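Local coordinates for protein GTPase subunit of restriction endonuclease (Thermococcus gammatolerans, PDB 6P0F) that probably recognises modified DNA through its YTH-like N-terminal domain, as the DNA-binding GTPase subunit of a McrBC-type restriction endonuclease, at residues L5-I10 and L72-K77. Residues are numbered along the deposited sequence; the frame is centred on the assembly and turned at random.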
ATOM      1  N   LEU A   5       8.551   3.220   6.995  1.00 23.60           N
ATOM      2  CA  LEU A   5       7.938   3.789   5.807  1.00 21.97           C
ATOM      3  C   LEU A   5       8.317   2.913   4.623  1.00 21.69           C
ATOM      4  O   LEU A   5       9.506   2.644   4.395  1.00 20.20           O
ATOM      5  CB  LEU A   5       8.381   5.231   5.574  1.00 25.18           C
ATOM      6  CG  LEU A   5       7.979   5.909   4.261  1.00 25.49           C
ATOM      7  CD1 LEU A   5       6.429   5.942   4.199  1.00 22.77           C
ATOM      8  CD2 LEU A   5       8.595   7.301   4.147  1.00 27.76           C
ATOM      9  N   PHE A   6       7.309   2.438   3.887  1.00 21.61           N
ATOM     10  CA  PHE A   6       7.498   1.614   2.707  1.00 21.44           C
ATOM     11  C   PHE A   6       6.935   2.320   1.483  1.00 20.27           C
ATOM     12  O   PHE A   6       6.028   3.148   1.597  1.00 20.11           O
ATOM     13  CB  PHE A   6       6.812   0.260   2.869  1.00 20.81           C
ATOM     14  CG  PHE A   6       7.322  -0.523   4.021  1.00 21.95           C
ATOM     15  CD1 PHE A   6       8.479  -1.272   3.903  1.00 24.58           C
ATOM     16  CD2 PHE A   6       6.667  -0.489   5.241  1.00 21.45           C
ATOM     17  CE1 PHE A   6       8.975  -1.991   4.976  1.00 26.66           C
ATOM     18  CE2 PHE A   6       7.155  -1.231   6.315  1.00 26.97           C
ATOM     19  CZ  PHE A   6       8.339  -1.961   6.175  1.00 26.61           C
ATOM     20  N   ILE A   7       7.508   2.002   0.315  1.00 18.97           N
ATOM     21  CA  ILE A   7       6.990   2.444  -0.980  1.00 18.19           C
ATOM     22  C   ILE A   7       6.540   1.216  -1.755  1.00 21.38           C
ATOM     23  O   ILE A   7       7.298   0.247  -1.910  1.00 23.30           O
ATOM     24  CB  ILE A   7       8.036   3.219  -1.798  1.00 20.84           C
ATOM     25  CG1 ILE A   7       8.397   4.519  -1.109  1.00 21.07           C
ATOM     26  CG2 ILE A   7       7.518   3.476  -3.220  1.00 21.76           C
ATOM     27  CD1 ILE A   7       9.710   5.090  -1.627  1.00 23.35           C
ATOM     28  N   ILE A   8       5.302   1.239  -2.237  1.00 19.36           N
ATOM     29  CA  ILE A   8       4.789   0.162  -3.076  1.00 20.55           C
ATOM     30  C   ILE A   8       4.389   0.760  -4.406  1.00 20.73           C
ATOM     31  O   ILE A   8       3.572   1.676  -4.479  1.00 18.81           O
ATOM     32  CB  ILE A   8       3.630  -0.570  -2.402  1.00 19.42           C
ATOM     33  CG1 ILE A   8       4.149  -1.286  -1.158  1.00 21.91           C
ATOM     34  CG2 ILE A   8       2.984  -1.572  -3.376  1.00 22.57           C
ATOM     35  CD1 ILE A   8       3.005  -1.900  -0.316  1.00 28.09           C
ATOM     36  N   GLY A   9       4.980   0.224  -5.499  1.00 19.41           N
ATOM     37  CA  GLY A   9       4.781   0.763  -6.812  1.00 22.35           C
ATOM     38  C   GLY A   9       3.668  -0.017  -7.510  1.00 28.30           C
ATOM     39  O   GLY A   9       3.772  -1.227  -7.665  1.00 34.80           O
ATOM     40  N   ILE A  10       2.633   0.699  -7.902  1.00 19.39           N
ATOM     41  CA  ILE A  10       1.456   0.113  -8.554  1.00 20.33           C
ATOM     42  C   ILE A  10       1.523   0.493 -10.023  1.00 20.56           C
ATOM     43  O   ILE A  10       1.364   1.667 -10.370  1.00 19.97           O
ATOM     44  CB  ILE A  10       0.151   0.629  -7.925  1.00 20.26           C
ATOM     45  CG1 ILE A  10       0.105   0.401  -6.410  1.00 23.42           C
ATOM     46  CG2 ILE A  10      -1.085   0.019  -8.664  1.00 24.03           C
ATOM     47  CD1 ILE A  10       0.116  -1.039  -6.007  1.00 24.34           C
ATOM     48  N   LEU A  72       3.640   4.598   1.169  1.00 18.03           N
ATOM     49  CA  LEU A  72       3.457   5.465   0.011  1.00 17.01           C
ATOM     50  C   LEU A  72       3.191   4.545  -1.176  1.00 19.32           C
ATOM     51  O   LEU A  72       4.057   3.753  -1.548  1.00 19.65           O
ATOM     52  CB  LEU A  72       4.695   6.315  -0.266  1.00 18.74           C
ATOM     53  CG  LEU A  72       4.900   7.450   0.741  1.00 17.52           C
ATOM     54  CD1 LEU A  72       6.363   7.875   0.658  1.00 20.20           C
ATOM     55  CD2 LEU A  72       3.966   8.610   0.524  1.00 19.14           C
ATOM     56  N   PHE A  73       1.983   4.593  -1.715  1.00 16.23           N
ATOM     57  CA  PHE A  73       1.668   3.894  -2.959  1.00 16.79           C
ATOM     58  C   PHE A  73       2.013   4.843  -4.097  1.00 15.40           C
ATOM     59  O   PHE A  73       1.387   5.899  -4.253  1.00 18.41           O
ATOM     60  CB  PHE A  73       0.194   3.505  -3.015  1.00 18.29           C
ATOM     61  CG  PHE A  73      -0.197   2.412  -2.092  1.00 16.52           C
ATOM     62  CD1 PHE A  73       0.053   1.087  -2.377  1.00 19.51           C
ATOM     63  CD2 PHE A  73      -0.875   2.724  -0.923  1.00 20.62           C
ATOM     64  CE1 PHE A  73      -0.358   0.088  -1.510  1.00 20.42           C
ATOM     65  CE2 PHE A  73      -1.295   1.716  -0.049  1.00 20.20           C
ATOM     66  CZ  PHE A  73      -1.039   0.413  -0.345  1.00 19.38           C
ATOM     67  N   TYR A  74       3.022   4.489  -4.891  1.00 18.28           N
ATOM     68  CA  TYR A  74       3.341   5.194  -6.116  1.00 17.27           C
ATOM     69  C   TYR A  74       2.523   4.576  -7.244  1.00 17.14           C
ATOM     70  O   TYR A  74       2.507   3.360  -7.370  1.00 18.76           O
ATOM     71  CB  TYR A  74       4.829   5.027  -6.427  1.00 17.17           C
ATOM     72  CG  TYR A  74       5.825   5.847  -5.650  1.00 17.59           C
ATOM     73  CD1 TYR A  74       5.475   6.528  -4.492  1.00 18.47           C
ATOM     74  CD2 TYR A  74       7.133   5.930  -6.091  1.00 18.06           C
ATOM     75  CE1 TYR A  74       6.412   7.276  -3.794  1.00 19.21           C
ATOM     76  CE2 TYR A  74       8.081   6.683  -5.406  1.00 20.08           C
ATOM     77  CZ  TYR A  74       7.718   7.334  -4.257  1.00 19.20           C
ATOM     78  OH  TYR A  74       8.658   8.089  -3.582  1.00 20.15           O
ATOM     79  N   VAL A  75       1.856   5.399  -8.051  1.00 18.56           N
ATOM     80  CA  VAL A  75       0.991   4.899  -9.119  1.00 21.40           C
ATOM     81  C   VAL A  75       1.448   5.519 -10.434  1.00 19.70           C
ATOM     82  O   VAL A  75       1.455   6.746 -10.581  1.00 21.22           O
ATOM     83  CB  VAL A  75      -0.484   5.218  -8.840  1.00 22.54           C
ATOM     84  CG1 VAL A  75      -1.367   4.664  -9.967  1.00 23.67           C
ATOM     85  CG2 VAL A  75      -0.903   4.662  -7.473  1.00 22.06           C
ATOM     86  N   GLY A  76       1.789   4.681 -11.406  1.00 20.78           N
ATOM     87  CA  GLY A  76       2.285   5.195 -12.667  1.00 21.64           C
ATOM     88  C   GLY A  76       2.620   4.047 -13.599  1.00 18.80           C
ATOM     89  O   GLY A  76       2.488   2.879 -13.239  1.00 20.70           O
ATOM     90  N   LYS A  77       3.116   4.413 -14.781  1.00 21.95           N
ATOM     91  CA  LYS A  77       3.438   3.455 -15.845  1.00 23.69           C
ATOM     92  C   LYS A  77       4.852   2.924 -15.627  1.00 20.62           C
ATOM     93  O   LYS A  77       5.840   3.664 -15.747  1.00 20.91           O
ATOM     94  CB  LYS A  77       3.273   4.145 -17.195  1.00 25.29           C
ATOM     95  CG  LYS A  77       3.828   3.408 -18.387  1.00 36.80           C
ATOM     96  CD  LYS A  77       3.049   2.154 -18.671  1.00 39.00           C
ATOM     97  CE  LYS A  77       3.501   1.594 -20.030  1.00 45.37           C
ATOM     98  NZ  LYS A  77       2.467   1.783 -21.102  1.00 62.88           N
TER
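Ile8 and Ile10 on one strand and Leu72 and Tyr74 on the other bond through both backbone N and O, the ladder of a parallel pair. The segment axes approach to 4.6 Å, and their N-to-C directions differ by 23°. Five hydrogen bonds join them, from Leu72 N–Phe6 O (2.8 Å) at one end to Gly76 N–Ile10 O (3.2 Å) at the other. Tyr74 N–Ile8 O is the most bent, with 143° at the hydrogen.

On the face bearing Ile7, Leu72 and Tyr74, Ile7 CG2 sits 3.6 Å from the Tyr74 ring centroid and 5° off its normal, a CH-pi contact over the ring centre. Ile7 CG1 is anti to the carbonyl carbon, and CD1 beyond it reaches Tyr74 OH at 3.7 Å, a van der Waals contact. That hydroxyl is hydrogen-bonded to Asn142 OD1 of helix 138-145. An alanine in place of Tyr74 would probably leave Ile7 CG2 without its aromatic partner and Asn142 OD1 without this bond. Leu5 CD1 meets Leu72 CD1 at 4.0 Å.

On the other face, with Ile8, Ile10, Phe73 and Val75, Phe73 lies alongside Ile8, its CD1 3.9 Å from Ile8 CB, while Ile10 CG1 approaches the same ring atom obliquely.

In the mixed sheet of this YTH domain, 5-11 also pairs with 155-158, and 70-76 with 91-102. Helix 15-26 packs on Ile10 and Val75, helix 138-145 on Tyr74.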